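Local coordinates for MOR (Lactococcus phage TP901-1, PDB 6TRI), which probably modulates repression in the genetic switch of a lactococcal phage, as a small, all-helical protein of the helix-turn-helix class, at residues L11-I14 and T15-G19; G29-E32 and R33-S36. All blocks are in the same frame, centred on the assembly; numbering follows the deposited sequence.

Interaction 1 (L11-I14 and T15-G19); sequences LGKI and TEKCG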
# COMPACT_ATOMS: atom_id res chain seq x y z
N LEU B 11 -12.15 -10.10 0.51
CA LEU B 11 -12.89 -11.10 -0.25
C LEU B 11 -14.39 -10.98 0.02
O LEU B 11 -15.21 -11.33 -0.83
CB LEU B 11 -12.41 -12.51 0.09
CG LEU B 11 -10.96 -12.83 -0.31
CD1 LEU B 11 -10.55 -14.20 0.19
CD2 LEU B 11 -10.78 -12.72 -1.81
N GLY B 12 -14.74 -10.50 1.21
CA GLY B 12 -16.13 -10.30 1.56
C GLY B 12 -16.77 -9.22 0.70
O GLY B 12 -17.85 -9.42 0.15
N LYS B 13 -16.09 -8.08 0.59
CA LYS B 13 -16.61 -6.95 -0.18
C LYS B 13 -16.72 -7.30 -1.66
O LYS B 13 -17.63 -6.86 -2.35
CB LYS B 13 -15.72 -5.72 -0.00
CG LYS B 13 -15.67 -5.18 1.41
CD LYS B 13 -16.99 -4.57 1.83
CE LYS B 13 -17.37 -3.41 0.92
NZ LYS B 13 -18.55 -2.66 1.43
N ILE B 14 -15.77 -8.10 -2.14
CA ILE B 14 -15.74 -8.50 -3.54
C ILE B 14 -16.95 -9.36 -3.91
O ILE B 14 -17.56 -9.17 -4.96
CB ILE B 14 -14.44 -9.25 -3.87
CG1 ILE B 14 -13.26 -8.28 -3.82
CG2 ILE B 14 -14.53 -9.92 -5.23
CD1 ILE B 14 -11.91 -8.94 -4.00
N THR B 15 -17.29 -10.28 -3.02
CA THR B 15 -18.47 -11.12 -3.21
C THR B 15 -19.74 -10.28 -3.13
O THR B 15 -20.67 -10.45 -3.92
CB THR B 15 -18.54 -12.24 -2.15
OG1 THR B 15 -17.31 -12.97 -2.14
CG2 THR B 15 -19.69 -13.19 -2.45
N GLU B 16 -19.76 -9.37 -2.16
CA GLU B 16 -20.89 -8.48 -1.93
C GLU B 16 -21.11 -7.49 -3.08
O GLU B 16 -22.24 -7.30 -3.53
CB GLU B 16 -20.68 -7.72 -0.62
CG GLU B 16 -21.61 -6.53 -0.41
CD GLU B 16 -21.21 -5.69 0.80
OE1 GLU B 16 -20.32 -6.13 1.56
OE2 GLU B 16 -21.78 -4.60 0.99
N LYS B 17 -20.03 -6.87 -3.54
CA LYS B 17 -20.12 -5.82 -4.55
C LYS B 17 -20.10 -6.33 -5.99
O LYS B 17 -20.88 -5.87 -6.83
CB LYS B 17 -18.98 -4.81 -4.36
CG LYS B 17 -19.20 -3.80 -3.24
CD LYS B 17 -20.31 -2.83 -3.59
CE LYS B 17 -20.35 -1.66 -2.61
NZ LYS B 17 -20.58 -2.10 -1.21
N CYS B 18 -19.20 -7.26 -6.29
CA CYS B 18 -18.98 -7.69 -7.66
C CYS B 18 -19.54 -9.07 -7.97
O CYS B 18 -19.88 -9.37 -9.11
CB CYS B 18 -17.48 -7.67 -7.98
SG CYS B 18 -16.71 -6.05 -7.77
N GLY B 19 -19.63 -9.92 -6.95
CA GLY B 19 -20.07 -11.28 -7.15
C GLY B 19 -18.89 -12.22 -7.28
O GLY B 19 -18.39 -12.74 -6.28
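Lys13 sets off with CG beside its backbone N and anti to its carbonyl carbon (chi1 -64°), then folds at chi2 and chi3, which brings its amine alongside the extended side chain of Glu16. There Lys13 NZ makes a long salt bridge of 3.8 Å to Glu16 OE2, and Lys13 CD passes 3.7 Å from Glu16 OE1. Lys17 is bent as well, at chi2 and chi4, and its NZ pairs with Glu16 OE2 at 3.5 Å. One carboxylate thus holds two ammonium groups, whose nitrogens, Lys13 NZ and Lys17 NZ, sit 3.4 Å apart.

This network rides on the last turns of helix 8-17, whose buried side carries Ile14 against Phe24, Leu39 and Leu57. Thr15 grips Leu11 O twice, with OG1 at 3.0 Å and with its backbone N at 3.2 Å, the two donors arriving from opposite faces of the carbonyl plane. Farther on, Ile14 O takes the Cys18 N-H at 2.8 Å in the usual helical way. It also accepts Gly19 N at 3.0 Å, this time in the carbonyl plane, a five-residue span made where Gly19 turns out of the helix at positive phi.

Interaction 2 (G29-E32 and R33-S36); sequences GLSE and RTVS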
# COMPACT_ATOMS: atom_id res chain seq x y z
N GLY B 29 -10.01 -3.76 -14.44
CA GLY B 29 -9.28 -3.65 -15.69
C GLY B 29 -8.10 -4.60 -15.75
O GLY B 29 -7.13 -4.36 -16.47
N LEU B 30 -8.19 -5.69 -14.99
CA LEU B 30 -7.13 -6.68 -14.90
C LEU B 30 -7.60 -8.04 -15.40
O LEU B 30 -8.80 -8.29 -15.51
CB LEU B 30 -6.63 -6.81 -13.45
CG LEU B 30 -5.56 -5.85 -12.91
CD1 LEU B 30 -5.91 -4.39 -13.12
CD2 LEU B 30 -5.32 -6.13 -11.43
N SER B 31 -6.65 -8.93 -15.70
CA SER B 31 -6.98 -10.31 -16.01
C SER B 31 -7.32 -11.02 -14.71
O SER B 31 -6.88 -10.61 -13.64
CB SER B 31 -5.83 -11.01 -16.74
OG SER B 31 -4.68 -11.10 -15.91
N GLU B 32 -8.10 -12.09 -14.80
CA GLU B 32 -8.52 -12.81 -13.61
C GLU B 32 -7.34 -13.53 -12.97
O GLU B 32 -7.25 -13.62 -11.74
CB GLU B 32 -9.64 -13.80 -13.92
CG GLU B 32 -10.25 -14.41 -12.67
CD GLU B 32 -11.33 -15.42 -12.98
OE1 GLU B 32 -11.93 -15.96 -12.02
OE2 GLU B 32 -11.57 -15.68 -14.17
N ARG B 33 -6.43 -14.04 -13.80
CA ARG B 33 -5.23 -14.70 -13.30
C ARG B 33 -4.37 -13.72 -12.50
O ARG B 33 -3.76 -14.09 -11.50
CB ARG B 33 -4.41 -15.29 -14.44
CG ARG B 33 -3.13 -15.97 -13.98
CD ARG B 33 -2.17 -16.19 -15.13
NE ARG B 33 -2.71 -17.09 -16.14
CZ ARG B 33 -2.26 -17.17 -17.38
NH1 ARG B 33 -1.27 -16.39 -17.78
NH2 ARG B 33 -2.81 -18.02 -18.24
N THR B 34 -4.34 -12.47 -12.95
CA THR B 34 -3.63 -11.42 -12.23
C THR B 34 -4.27 -11.19 -10.87
O THR B 34 -3.59 -11.10 -9.85
CB THR B 34 -3.62 -10.11 -13.04
OG1 THR B 34 -2.93 -10.31 -14.27
CG2 THR B 34 -2.94 -9.01 -12.25
N VAL B 35 -5.60 -11.11 -10.86
CA VAL B 35 -6.35 -10.90 -9.63
C VAL B 35 -6.21 -12.10 -8.70
O VAL B 35 -6.04 -11.94 -7.49
CB VAL B 35 -7.84 -10.65 -9.93
CG1 VAL B 35 -8.63 -10.51 -8.64
CG2 VAL B 35 -8.00 -9.41 -10.79
N SER B 36 -6.27 -13.30 -9.27
CA SER B 36 -6.11 -14.52 -8.49
C SER B 36 -4.77 -14.58 -7.76
O SER B 36 -4.71 -14.93 -6.58
CB SER B 36 -6.25 -15.74 -9.40
OG SER B 36 -5.90 -16.92 -8.70
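A very short hydrogen bond, modelled at 2.5 Å from Thr34 OG1 to Ser31 OG, joins two hydroxyls at the start of helix 32-39, though its exact length is doubtful at this resolution. The same Ser31 oxygen also accepts the backbone N-H of Thr34, at 3.3 Å and with a bend at the hydrogen (146°), which makes Ser31 the N-cap of the helix; both donors belong to Thr34. Its chi1 of 64° sets OG between the backbone N and the carbonyl carbon, turned onto the first helical turn, while Thr34 keeps OG1 beside its own N, where both groups can face the serine. The cap satisfies an amide that has no earlier helical carbonyl to bond to. Regular helical bonding then takes over, with Val35 N reaching Ser31 O at 3.1 Å and Ser36 N reaching Glu32 O at 2.7 Å.

Apolar contacts lie beside the cap. Leu30 crosses Thr34 at about a right angle, its CD2 lying 3.8 Å from Thr34 CG2. Leu30 CB also meets Val35 CG2 at 4.0 Å, and this pairing of the residue before the N-cap with one inside the first turn is a hydrophobic staple. Arg33 heads elsewhere, its side chain about 4 Å from a bound sulfate that probably came from the crystallisation liquor.

Gly29, at positive phi, is the C-prime residue of a Schellman motif that stops helix 21-28, so one helix ends and the next is capped within three residues, consistent with the turn of a helix-turn-helix. Across that turn Val35 packs on Ala25, Glu32 lies against Gln21 and Tyr22, and Ser36 also touches Gln21 of helix 21-28.

Interaction 1 comes first along the chain, running from the middle of helix 8-17 to its end and the bend after it; interaction 2 follows beyond helix 21-28, at the start of helix 32-39. Their centres are 15 Å apart and their nearest atoms about 6 Å, without touching. Helix 21-28 links them in space as well as in sequence, since it packs against both, with Cys18 of interaction 1 also on Phe24. Farther along helix 32-39, Leu39 meets Leu11. Along the chain the two contacts lie at either end of helix 21-28, and interaction 2 opens what is probably the second helix of the helix-turn-helix.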